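Local structure of aromatic-amino-acid:2-oxoglutarate transaminase (6HND) at residues F142-I147 / D156-F161; I277-P282 / P322-L327; R332-E337 / G350-H355. The protein probably transfers amino groups between aromatic amino acids, perhaps also 2-aminoadipate, and 2-oxo acids, with pyridoxal 5'-phosphate as cofactor. One frame throughout, in Å; residues are numbered along the deposited sequence.

Contact 1: residues F142-I147 / D156-F161; sequences FARDFI and DDWNVF
In the helix–strand unit that leads into the seven-stranded sheet of the fold-type I aminotransferase core, Arg144 of helix 137-151 grips Asn159 of strand 158-163 side-on. Two nitrogens converge on one oxygen: Arg144 NH2 lies 3.0 Å and Arg144 NE 3.2 Å from Asn159 OD1. NH2 meets a lone pair of OD1 in the carbonyl plane, whereas NE arrives nearly along the C=O axis. The guanidinium and amide are close to coplanar, 16° apart, and a weak bond from Val160 N to the same oxygen would further limit rotation of the amide. Val160 CG2 covers one guanidinium face and packs 3.7 Å from Arg144 CG, with Ala143 CB also against it. With CG between its backbone N and carbonyl carbon (chi1 62°), Trp158 has the rim of its ring turned to the helix, Trp158 CH2 standing 3.8 Å from Arg144 O, near the ring plane, and 4.1 Å from Ile147 CG2. Arg144 NH1 has a further partner in Gln141 OE1. Ile147 and Trp158 also pack on strand 350-355, which pairs with strand 158-163. Phe142 and Phe146 face helix 392-418, while Phe161 points the other way, to helix 356-369.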
loop_
_atom_site.group_PDB
_atom_site.type_symbol
_atom_site.label_atom_id
_atom_site.label_comp_id
_atom_site.label_asym_id
_atom_site.label_seq_id
_atom_site.Cartn_x
_atom_site.Cartn_y
_atom_site.Cartn_z
ATOM N N PHE B 142 -1.933 -11.324 -16.891
ATOM C CA PHE B 142 -2.496 -12.546 -16.265
ATOM C C PHE B 142 -3.892 -12.249 -15.719
ATOM O O PHE B 142 -4.789 -13.059 -15.959
ATOM C CB PHE B 142 -1.633 -13.092 -15.140
ATOM C CG PHE B 142 -2.398 -14.007 -14.230
ATOM C CD1 PHE B 142 -2.586 -15.330 -14.570
ATOM C CD2 PHE B 142 -2.967 -13.528 -13.066
ATOM C CE1 PHE B 142 -3.310 -16.162 -13.742
ATOM C CE2 PHE B 142 -3.698 -14.366 -12.247
ATOM C CZ PHE B 142 -3.872 -15.671 -12.590
ATOM N N ALA B 143 -4.071 -11.129 -15.017
ATOM C CA ALA B 143 -5.390 -10.727 -14.459
ATOM C C ALA B 143 -6.402 -10.512 -15.607
ATOM O O ALA B 143 -7.533 -10.974 -15.438
ATOM C CB ALA B 143 -5.289 -9.512 -13.549
ATOM N N ARG B 144 -6.038 -9.855 -16.721
ATOM C CA ARG B 144 -6.954 -9.734 -17.895
ATOM C C ARG B 144 -7.385 -11.143 -18.339
ATOM O O ARG B 144 -8.584 -11.393 -18.439
ATOM C CB ARG B 144 -6.331 -8.999 -19.086
ATOM C CG ARG B 144 -6.077 -7.520 -18.831
ATOM C CD ARG B 144 -5.524 -6.723 -20.017
ATOM N NE ARG B 144 -5.059 -5.424 -19.529
ATOM C CZ ARG B 144 -3.786 -5.046 -19.358
ATOM N NH1 ARG B 144 -2.776 -5.839 -19.675
ATOM N NH2 ARG B 144 -3.529 -3.839 -18.885
ATOM N N ASP B 145 -6.421 -12.025 -18.586
ATOM C CA ASP B 145 -6.640 -13.375 -19.159
ATOM C C ASP B 145 -7.544 -14.183 -18.231
ATOM O O ASP B 145 -8.456 -14.861 -18.742
ATOM C CB ASP B 145 -5.294 -14.050 -19.427
ATOM C CG ASP B 145 -4.524 -13.408 -20.584
ATOM O OD1 ASP B 145 -5.124 -12.589 -21.284
ATOM O OD2 ASP B 145 -3.321 -13.727 -20.768
ATOM N N PHE B 146 -7.314 -14.081 -16.916
ATOM C CA PHE B 146 -8.063 -14.793 -15.853
ATOM C C PHE B 146 -9.512 -14.330 -15.870
ATOM O O PHE B 146 -10.403 -15.184 -15.768
ATOM C CB PHE B 146 -7.418 -14.555 -14.482
ATOM C CG PHE B 146 -8.079 -15.275 -13.336
ATOM C CD1 PHE B 146 -7.909 -16.641 -13.158
ATOM C CD2 PHE B 146 -8.849 -14.581 -12.415
ATOM C CE1 PHE B 146 -8.528 -17.301 -12.109
ATOM C CE2 PHE B 146 -9.469 -15.245 -11.368
ATOM C CZ PHE B 146 -9.301 -16.601 -11.210
ATOM N N ILE B 147 -9.736 -13.011 -15.942
ATOM C CA ILE B 147 -11.106 -12.411 -15.970
ATOM C C ILE B 147 -11.782 -12.754 -17.313
ATOM O O ILE B 147 -12.971 -13.074 -17.313
ATOM C CB ILE B 147 -11.055 -10.904 -15.656
ATOM C CG1 ILE B 147 -10.994 -10.681 -14.150
ATOM C CG2 ILE B 147 -12.225 -10.133 -16.235
ATOM C CD1 ILE B 147 -12.318 -10.898 -13.444
ATOM N N ASP B 156 -16.036 -3.722 -24.185
ATOM C CA ASP B 156 -14.634 -3.865 -24.674
ATOM C C ASP B 156 -13.666 -2.908 -23.952
ATOM O O ASP B 156 -12.460 -3.240 -23.901
ATOM C CB ASP B 156 -14.597 -3.685 -26.195
ATOM C CG ASP B 156 -15.269 -4.820 -26.971
ATOM O OD1 ASP B 156 -15.395 -5.948 -26.399
ATOM O OD2 ASP B 156 -15.667 -4.573 -28.147
ATOM N N ASP B 157 -14.168 -1.815 -23.375
ATOM C CA ASP B 157 -13.377 -0.661 -22.864
ATOM C C ASP B 157 -13.118 -0.788 -21.356
ATOM O O ASP B 157 -13.239 0.222 -20.631
ATOM C CB ASP B 157 -14.077 0.658 -23.210
ATOM C CG ASP B 157 -13.838 1.062 -24.652
ATOM O OD1 ASP B 157 -12.742 0.743 -25.186
ATOM O OD2 ASP B 157 -14.742 1.673 -25.229
ATOM N N TRP B 158 -12.753 -1.987 -20.909
ATOM C CA TRP B 158 -12.442 -2.293 -19.493
ATOM C C TRP B 158 -10.933 -2.452 -19.353
ATOM O O TRP B 158 -10.240 -2.665 -20.392
ATOM C CB TRP B 158 -13.171 -3.551 -19.013
ATOM C CG TRP B 158 -12.828 -4.820 -19.733
ATOM C CD1 TRP B 158 -13.463 -5.302 -20.837
ATOM C CD2 TRP B 158 -11.901 -5.847 -19.335
ATOM N NE1 TRP B 158 -12.982 -6.535 -21.173
ATOM C CE2 TRP B 158 -12.025 -6.902 -20.276
ATOM C CE3 TRP B 158 -10.980 -5.989 -18.286
ATOM C CZ2 TRP B 158 -11.237 -8.050 -20.234
ATOM C CZ3 TRP B 158 -10.177 -7.113 -18.255
ATOM C CH2 TRP B 158 -10.312 -8.131 -19.213
ATOM N N ASN B 159 -10.462 -2.394 -18.114
ATOM C CA ASN B 159 -9.040 -2.644 -17.798
ATOM C C ASN B 159 -8.907 -3.156 -16.358
ATOM O O ASN B 159 -9.896 -3.133 -15.604
ATOM C CB ASN B 159 -8.234 -1.375 -18.097
ATOM C CG ASN B 159 -6.747 -1.602 -18.221
ATOM O OD1 ASN B 159 -6.273 -2.748 -18.341
ATOM N ND2 ASN B 159 -6.015 -0.498 -18.126
ATOM N N VAL B 160 -7.722 -3.651 -16.012
ATOM C CA VAL B 160 -7.408 -4.118 -14.646
ATOM C C VAL B 160 -6.379 -3.149 -14.049
ATOM O O VAL B 160 -5.743 -2.415 -14.804
ATOM C CB VAL B 160 -6.965 -5.598 -14.654
ATOM C CG1 VAL B 160 -8.113 -6.500 -15.039
ATOM C CG2 VAL B 160 -5.801 -5.883 -15.572
ATOM N N PHE B 161 -6.224 -3.198 -12.730
ATOM C CA PHE B 161 -5.297 -2.377 -11.917
ATOM C C PHE B 161 -4.879 -3.187 -10.682
ATOM O O PHE B 161 -5.759 -3.593 -9.907
ATOM C CB PHE B 161 -6.002 -1.091 -11.506
ATOM C CG PHE B 161 -5.099 -0.048 -10.931
ATOM C CD1 PHE B 161 -4.774 -0.060 -9.588
ATOM C CD2 PHE B 161 -4.609 0.973 -11.728
ATOM C CE1 PHE B 161 -3.958 0.924 -9.056
ATOM C CE2 PHE B 161 -3.811 1.966 -11.192
ATOM C CZ PHE B 161 -3.488 1.936 -9.854
#

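Contact 2: residues I277-P282 / P322-L327; sequences IIEDDP and PSYLEL. With PLP (pyridoxal-5'-phosphate), chain E.
Glu279, Tyr324 and Ile277 carry most of this buried contact, in which strand 276-280 meets the turn that precedes strand 333-338. Glu279 reaches out with CG anti to its backbone N (chi1 179°) and the chain extended to CD, so that its carboxylate arrives at the start of the turn. Tyr324 N donates to Glu279 OE2 at 2.9 Å, a fairly straight bond that comes from above the carboxylate plane. Ser323 OG donates to Glu279 OE1; the modelled 2.4 Å is very short and its exact length doubtful. The same hydroxyl oxygen accepts from Leu325 N at 2.9 Å, making an ST turn, and Ser323 N is held by Glu326 OE2. Glu279 OE1 also forms a salt bridge with Arg335 NH1, which would be expected to stabilise the buried negative charge.

The Tyr324 ring turns its edge to Glu279, with CD2 3.4 Å from Glu279 OE2, and one face to Ile277. Ile277 CG2 sits over that face toward the rim, and Ile277 CD1 touches Tyr324 CD1 at 3.7 Å. Tyr324 OH is hydrogen-bonded to Gln258 OE1. Strand alternation sends Asp280 to the cofactor, where Asp280 OD2 is 2.7 Å from PLP N1, as in fold-type I aminotransferases; Pro282 CG lies 3.7 Å from PLP C2. Tyr324 packs on helix 260-272, whereas Ile278 and Asp280 meet helix 166-177, and the strand itself runs between strands 243-246 and 333-338.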
loop_
_atom_site.group_PDB
_atom_site.type_symbol
_atom_site.label_atom_id
_atom_site.label_comp_id
_atom_site.label_asym_id
_atom_site.label_seq_id
_atom_site.Cartn_x
_atom_site.Cartn_y
_atom_site.Cartn_z
ATOM N N ILE B 277 -22.368 -0.197 -9.324
ATOM C CA ILE B 277 -22.239 -1.457 -8.557
ATOM C C ILE B 277 -20.757 -1.664 -8.213
ATOM O O ILE B 277 -19.922 -1.773 -9.129
ATOM C CB ILE B 277 -22.830 -2.635 -9.340
ATOM C CG1 ILE B 277 -24.301 -2.387 -9.683
ATOM C CG2 ILE B 277 -22.622 -3.942 -8.560
ATOM C CD1 ILE B 277 -24.879 -3.401 -10.658
ATOM N N ILE B 278 -20.452 -1.713 -6.921
ATOM C CA ILE B 278 -19.156 -2.250 -6.411
ATOM C C ILE B 278 -19.421 -3.723 -6.057
ATOM O O ILE B 278 -20.214 -3.998 -5.136
ATOM C CB ILE B 278 -18.627 -1.403 -5.238
ATOM C CG1 ILE B 278 -18.420 0.056 -5.641
ATOM C CG2 ILE B 278 -17.343 -1.995 -4.676
ATOM C CD1 ILE B 278 -18.338 1.021 -4.477
ATOM N N GLU B 279 -18.804 -4.623 -6.813
ATOM C CA GLU B 279 -18.888 -6.086 -6.635
ATOM C C GLU B 279 -17.611 -6.529 -5.929
ATOM O O GLU B 279 -16.495 -6.313 -6.482
ATOM C CB GLU B 279 -19.048 -6.803 -7.986
ATOM C CG GLU B 279 -19.126 -8.324 -7.862
ATOM C CD GLU B 279 -19.248 -9.059 -9.210
ATOM O OE1 GLU B 279 -18.297 -8.982 -10.030
ATOM O OE2 GLU B 279 -20.271 -9.744 -9.428
ATOM N N ASP B 280 -17.755 -7.099 -4.746
ATOM C CA ASP B 280 -16.616 -7.654 -3.981
ATOM C C ASP B 280 -16.754 -9.172 -4.093
ATOM O O ASP B 280 -17.838 -9.640 -3.811
ATOM C CB ASP B 280 -16.631 -7.072 -2.563
ATOM C CG ASP B 280 -15.460 -7.429 -1.656
ATOM O OD1 ASP B 280 -14.497 -8.092 -2.122
ATOM O OD2 ASP B 280 -15.521 -7.016 -0.481
ATOM N N ASP B 281 -15.716 -9.877 -4.546
ATOM C CA ASP B 281 -15.739 -11.345 -4.729
ATOM C C ASP B 281 -14.396 -11.950 -4.318
ATOM O O ASP B 281 -13.655 -12.456 -5.144
ATOM C CB ASP B 281 -16.091 -11.718 -6.178
ATOM C CG ASP B 281 -16.502 -13.177 -6.285
ATOM O OD1 ASP B 281 -17.278 -13.610 -5.391
ATOM O OD2 ASP B 281 -16.015 -13.878 -7.225
ATOM N N PRO B 282 -14.064 -11.975 -3.009
ATOM C CA PRO B 282 -12.847 -12.632 -2.542
ATOM C C PRO B 282 -12.809 -14.173 -2.576
ATOM O O PRO B 282 -11.719 -14.699 -2.630
ATOM C CB PRO B 282 -12.715 -12.102 -1.113
ATOM C CG PRO B 282 -14.143 -11.814 -0.702
ATOM C CD PRO B 282 -14.828 -11.316 -1.947
ATOM N N PRO B 322 -22.158 -16.122 -12.636
ATOM C CA PRO B 322 -21.681 -14.937 -13.333
ATOM C C PRO B 322 -21.505 -13.694 -12.461
ATOM O O PRO B 322 -22.320 -13.478 -11.579
ATOM C CB PRO B 322 -22.768 -14.668 -14.367
ATOM C CG PRO B 322 -23.293 -16.045 -14.697
ATOM C CD PRO B 322 -23.286 -16.740 -13.360
ATOM N N SER B 323 -20.445 -12.928 -12.770
ATOM C CA SER B 323 -20.136 -11.582 -12.237
ATOM C C SER B 323 -21.105 -10.570 -12.849
ATOM O O SER B 323 -21.513 -10.755 -14.016
ATOM C CB SER B 323 -18.673 -11.207 -12.518
ATOM O OG SER B 323 -18.416 -9.813 -12.324
ATOM N N TYR B 324 -21.405 -9.512 -12.097
ATOM C CA TYR B 324 -22.037 -8.269 -12.610
ATOM C C TYR B 324 -21.291 -7.730 -13.843
ATOM O O TYR B 324 -21.935 -7.028 -14.632
ATOM C CB TYR B 324 -22.180 -7.243 -11.478
ATOM C CG TYR B 324 -23.381 -7.506 -10.594
ATOM C CD1 TYR B 324 -24.643 -7.045 -10.962
ATOM C CD2 TYR B 324 -23.279 -8.249 -9.430
ATOM C CE1 TYR B 324 -25.757 -7.256 -10.165
ATOM C CE2 TYR B 324 -24.385 -8.478 -8.623
ATOM C CZ TYR B 324 -25.629 -7.992 -8.999
ATOM O OH TYR B 324 -26.737 -8.231 -8.246
ATOM N N LEU B 325 -20.001 -8.020 -14.015
ATOM C CA LEU B 325 -19.217 -7.592 -15.216
ATOM C C LEU B 325 -19.884 -8.171 -16.471
ATOM O O LEU B 325 -19.815 -7.535 -17.549
ATOM C CB LEU B 325 -17.772 -8.104 -15.134
ATOM C CG LEU B 325 -16.811 -7.444 -14.131
ATOM C CD1 LEU B 325 -15.436 -8.098 -14.213
ATOM C CD2 LEU B 325 -16.692 -5.935 -14.333
ATOM N N GLU B 326 -20.443 -9.373 -16.335
ATOM C CA GLU B 326 -20.968 -10.165 -17.470
ATOM C C GLU B 326 -22.286 -9.533 -17.932
ATOM O O GLU B 326 -22.641 -9.788 -19.068
ATOM C CB GLU B 326 -21.080 -11.641 -17.085
ATOM C CG GLU B 326 -19.708 -12.251 -16.899
ATOM C CD GLU B 326 -19.666 -13.640 -16.291
ATOM O OE1 GLU B 326 -20.078 -14.557 -16.965
ATOM O OE2 GLU B 326 -19.172 -13.789 -15.158
ATOM N N LEU B 327 -22.937 -8.732 -17.086
ATOM C CA LEU B 327 -24.192 -8.014 -17.404
ATOM C C LEU B 327 -23.900 -6.603 -17.897
ATOM O O LEU B 327 -24.745 -6.042 -18.607
ATOM C CB LEU B 327 -25.050 -7.958 -16.137
ATOM C CG LEU B 327 -25.355 -9.321 -15.519
ATOM C CD1 LEU B 327 -26.312 -9.172 -14.364
ATOM C CD2 LEU B 327 -25.936 -10.261 -16.566
HETATM N N1 PLP E . -14.286 -8.282 1.520
HETATM C C2 PLP E . -14.766 -9.416 2.014
HETATM C C2A PLP E . -16.207 -9.707 1.768
HETATM C C3 PLP E . -13.921 -10.322 2.713
HETATM O O3 PLP E . -14.447 -11.485 3.203
HETATM C C4 PLP E . -12.552 -9.997 2.901
HETATM C C4A PLP E . -11.651 -10.984 3.542
HETATM C C5 PLP E . -12.079 -8.788 2.346
HETATM C C6 PLP E . -12.981 -7.980 1.697
HETATM C C5A PLP E . -10.677 -8.278 2.554
HETATM O O4P PLP E . -9.651 -8.933 1.761
HETATM P P PLP E . -8.125 -8.389 1.816
HETATM O O1P PLP E . -8.196 -6.873 1.946
HETATM O O2P PLP E . -7.573 -8.933 0.500
HETATM O O3P PLP E . -7.491 -9.016 3.016
#

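Contact 3: residues R332-E337 / G350-H355; sequences RVLRVE and GFIVGH
Arg335 with Val353 and Glu337 with Phe351 are the hydrogen-bonded pairs of an antiparallel beta hairpin within the central mixed sheet, where strand 350-355 runs against all the other strands. Four backbone bonds join the two strands: Arg335 N to Val353 O, Val353 N to Arg335 O, Glu337 N to Phe351 O, and Phe351 N to Glu337 O. The last, at 3.2 Å from Phe351 N to Glu337 O, is distorted, its donor standing 65° out of the carbonyl plane. Between them Val336 and Ile352 form a non-hydrogen-bonded pair, with Ile352 CA making a CA-H...O contact to Arg335 O.

Apolar packing on that face joins Ile352 CG2 to Val336 CG2 and, at 4.0 Å, to Leu334 CD2; helix 166-177 covers Leu334 and Val336.

On the other face the interactions are charged and aromatic. Arg335 presents NE and NH2 side-on to Glu337 OE2, Arg335 NE at 2.8 Å, in a salt bridge between residues two apart on one strand. Arg335 NH2 also forms a salt bridge with Asp281, and Glu337 OE2 is hydrogen-bonded to Tyr285 OH, so these buried polar groups are linked in a network. A bend at chi2 (-116°) puts Glu337 CD beside the Phe351 ring; the carboxylate and ring planes are 16° apart. Glu337 CB stands over the ring centre, 3.6 Å from the centroid of Phe351, in a CH-pi contact.

Where the strands part, one water bridges them, donating to Val333 O and accepting from His355 N at 3.0 Å.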
loop_
_atom_site.group_PDB
_atom_site.type_symbol
_atom_site.label_atom_id
_atom_site.label_comp_id
_atom_site.label_asym_id
_atom_site.label_seq_id
_atom_site.Cartn_x
_atom_site.Cartn_y
_atom_site.Cartn_z
ATOM N N ARG B 332 -20.505 0.430 -15.491
ATOM C CA ARG B 332 -21.167 0.908 -14.247
ATOM C C ARG B 332 -20.788 -0.030 -13.090
ATOM O O ARG B 332 -21.043 0.325 -11.916
ATOM C CB ARG B 332 -22.650 1.034 -14.589
ATOM C CG ARG B 332 -23.655 0.779 -13.485
ATOM C CD ARG B 332 -25.022 0.547 -14.110
ATOM N NE ARG B 332 -25.419 1.582 -15.058
ATOM C CZ ARG B 332 -25.818 2.809 -14.733
ATOM N NH1 ARG B 332 -25.849 3.197 -13.472
ATOM N NH2 ARG B 332 -26.198 3.658 -15.672
ATOM N N VAL B 333 -20.186 -1.179 -13.412
ATOM C CA VAL B 333 -19.656 -2.182 -12.445
ATOM C C VAL B 333 -18.148 -2.006 -12.265
ATOM O O VAL B 333 -17.392 -1.942 -13.288
ATOM C CB VAL B 333 -19.953 -3.614 -12.917
ATOM C CG1 VAL B 333 -19.296 -4.669 -12.042
ATOM C CG2 VAL B 333 -21.453 -3.837 -12.995
ATOM N N LEU B 334 -17.716 -2.040 -11.008
ATOM C CA LEU B 334 -16.291 -2.196 -10.646
ATOM C C LEU B 334 -16.171 -3.499 -9.856
ATOM O O LEU B 334 -16.790 -3.594 -8.777
ATOM C CB LEU B 334 -15.868 -0.981 -9.809
ATOM C CG LEU B 334 -14.385 -0.898 -9.470
ATOM C CD1 LEU B 334 -14.006 0.537 -9.161
ATOM C CD2 LEU B 334 -14.049 -1.817 -8.295
ATOM N N ARG B 335 -15.412 -4.464 -10.362
ATOM C CA ARG B 335 -15.215 -5.764 -9.651
ATOM C C ARG B 335 -13.934 -5.709 -8.806
ATOM O O ARG B 335 -12.853 -5.373 -9.360
ATOM C CB ARG B 335 -15.142 -6.947 -10.615
ATOM C CG ARG B 335 -14.825 -8.254 -9.908
ATOM C CD ARG B 335 -14.665 -9.407 -10.876
ATOM N NE ARG B 335 -14.371 -10.694 -10.252
ATOM C CZ ARG B 335 -15.258 -11.489 -9.673
ATOM N NH1 ARG B 335 -16.523 -11.122 -9.575
ATOM N NH2 ARG B 335 -14.857 -12.644 -9.160
ATOM N N VAL B 336 -14.046 -6.029 -7.519
ATOM C CA VAL B 336 -12.866 -6.151 -6.617
ATOM C C VAL B 336 -12.452 -7.619 -6.456
ATOM O O VAL B 336 -13.281 -8.440 -5.998
ATOM C CB VAL B 336 -13.189 -5.505 -5.259
ATOM C CG1 VAL B 336 -12.020 -5.637 -4.281
ATOM C CG2 VAL B 336 -13.575 -4.056 -5.474
ATOM N N GLU B 337 -11.200 -7.920 -6.769
ATOM C CA GLU B 337 -10.579 -9.247 -6.536
ATOM C C GLU B 337 -9.425 -9.112 -5.536
ATOM O O GLU B 337 -8.932 -7.974 -5.360
ATOM C CB GLU B 337 -10.047 -9.826 -7.845
ATOM C CG GLU B 337 -11.133 -10.270 -8.800
ATOM C CD GLU B 337 -11.194 -11.755 -9.125
ATOM O OE1 GLU B 337 -10.491 -12.580 -8.480
ATOM O OE2 GLU B 337 -11.964 -12.083 -9.998
ATOM N N GLY B 350 -4.042 -7.765 -4.879
ATOM C CA GLY B 350 -5.305 -8.072 -5.558
ATOM C C GLY B 350 -5.383 -7.327 -6.865
ATOM O O GLY B 350 -4.324 -6.843 -7.341
ATOM N N PHE B 351 -6.586 -7.195 -7.419
ATOM C CA PHE B 351 -6.801 -6.298 -8.578
ATOM C C PHE B 351 -8.258 -5.857 -8.607
ATOM O O PHE B 351 -9.117 -6.501 -7.996
ATOM C CB PHE B 351 -6.324 -6.969 -9.875
ATOM C CG PHE B 351 -7.038 -8.242 -10.245
ATOM C CD1 PHE B 351 -6.624 -9.463 -9.736
ATOM C CD2 PHE B 351 -8.114 -8.213 -11.108
ATOM C CE1 PHE B 351 -7.285 -10.627 -10.090
ATOM C CE2 PHE B 351 -8.789 -9.377 -11.438
ATOM C CZ PHE B 351 -8.380 -10.579 -10.923
ATOM N N ILE B 352 -8.507 -4.792 -9.350
ATOM C CA ILE B 352 -9.875 -4.358 -9.705
ATOM C C ILE B 352 -10.023 -4.462 -11.226
ATOM O O ILE B 352 -9.003 -4.468 -11.951
ATOM C CB ILE B 352 -10.220 -2.960 -9.161
ATOM C CG1 ILE B 352 -9.291 -1.879 -9.696
ATOM C CG2 ILE B 352 -10.268 -3.002 -7.642
ATOM C CD1 ILE B 352 -9.626 -0.514 -9.215
ATOM N N VAL B 353 -11.274 -4.620 -11.657
ATOM C CA VAL B 353 -11.696 -4.661 -13.077
ATOM C C VAL B 353 -12.785 -3.612 -13.184
ATOM O O VAL B 353 -13.674 -3.653 -12.324
ATOM C CB VAL B 353 -12.234 -6.041 -13.467
ATOM C CG1 VAL B 353 -12.468 -6.164 -14.969
ATOM C CG2 VAL B 353 -11.352 -7.158 -12.931
ATOM N N GLY B 354 -12.663 -2.712 -14.158
ATOM C CA GLY B 354 -13.631 -1.634 -14.412
ATOM C C GLY B 354 -13.355 -0.934 -15.724
ATOM O O GLY B 354 -12.390 -1.337 -16.441
ATOM N N HIS B 355 -14.178 0.069 -16.048
ATOM C CA HIS B 355 -14.009 0.901 -17.265
ATOM C C HIS B 355 -12.631 1.578 -17.235
ATOM O O HIS B 355 -12.202 2.064 -16.139
ATOM C CB HIS B 355 -15.165 1.911 -17.417
ATOM C CG HIS B 355 -15.288 2.450 -18.810
ATOM N ND1 HIS B 355 -14.629 3.593 -19.217
ATOM C CD2 HIS B 355 -15.951 1.972 -19.898
ATOM C CE1 HIS B 355 -14.893 3.799 -20.490
ATOM N NE2 HIS B 355 -15.704 2.816 -20.935
HETATM O O HOH W 1 -16.241 0.491 -13.864
#

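How the contacts relate
The three contacts follow one another across a single sheet, in the order contact 1, contact 3, contact 2. Contact 3 is the middle member: Asn159 N of contact 1 lies 2.8 Å from its Gly354 O, and its Val336 N lies 2.7 Å from Glu279 O of contact 2. Side chains add to the join, with 2.6 Å between Asp281 OD2 and Arg335 NH2 and a looser touch of Ile147 CD1 on Leu325 CD1 between contacts 1 and 2. Contact 2 supplies Asp280 and Pro282 to the cofactor pocket, the Val336 side chain of contact 3 is about 6 Å from PLP, and contact 1 is farther out, the side chain of Ala143 about 11 Å from that of Thr338, which binds the cofactor.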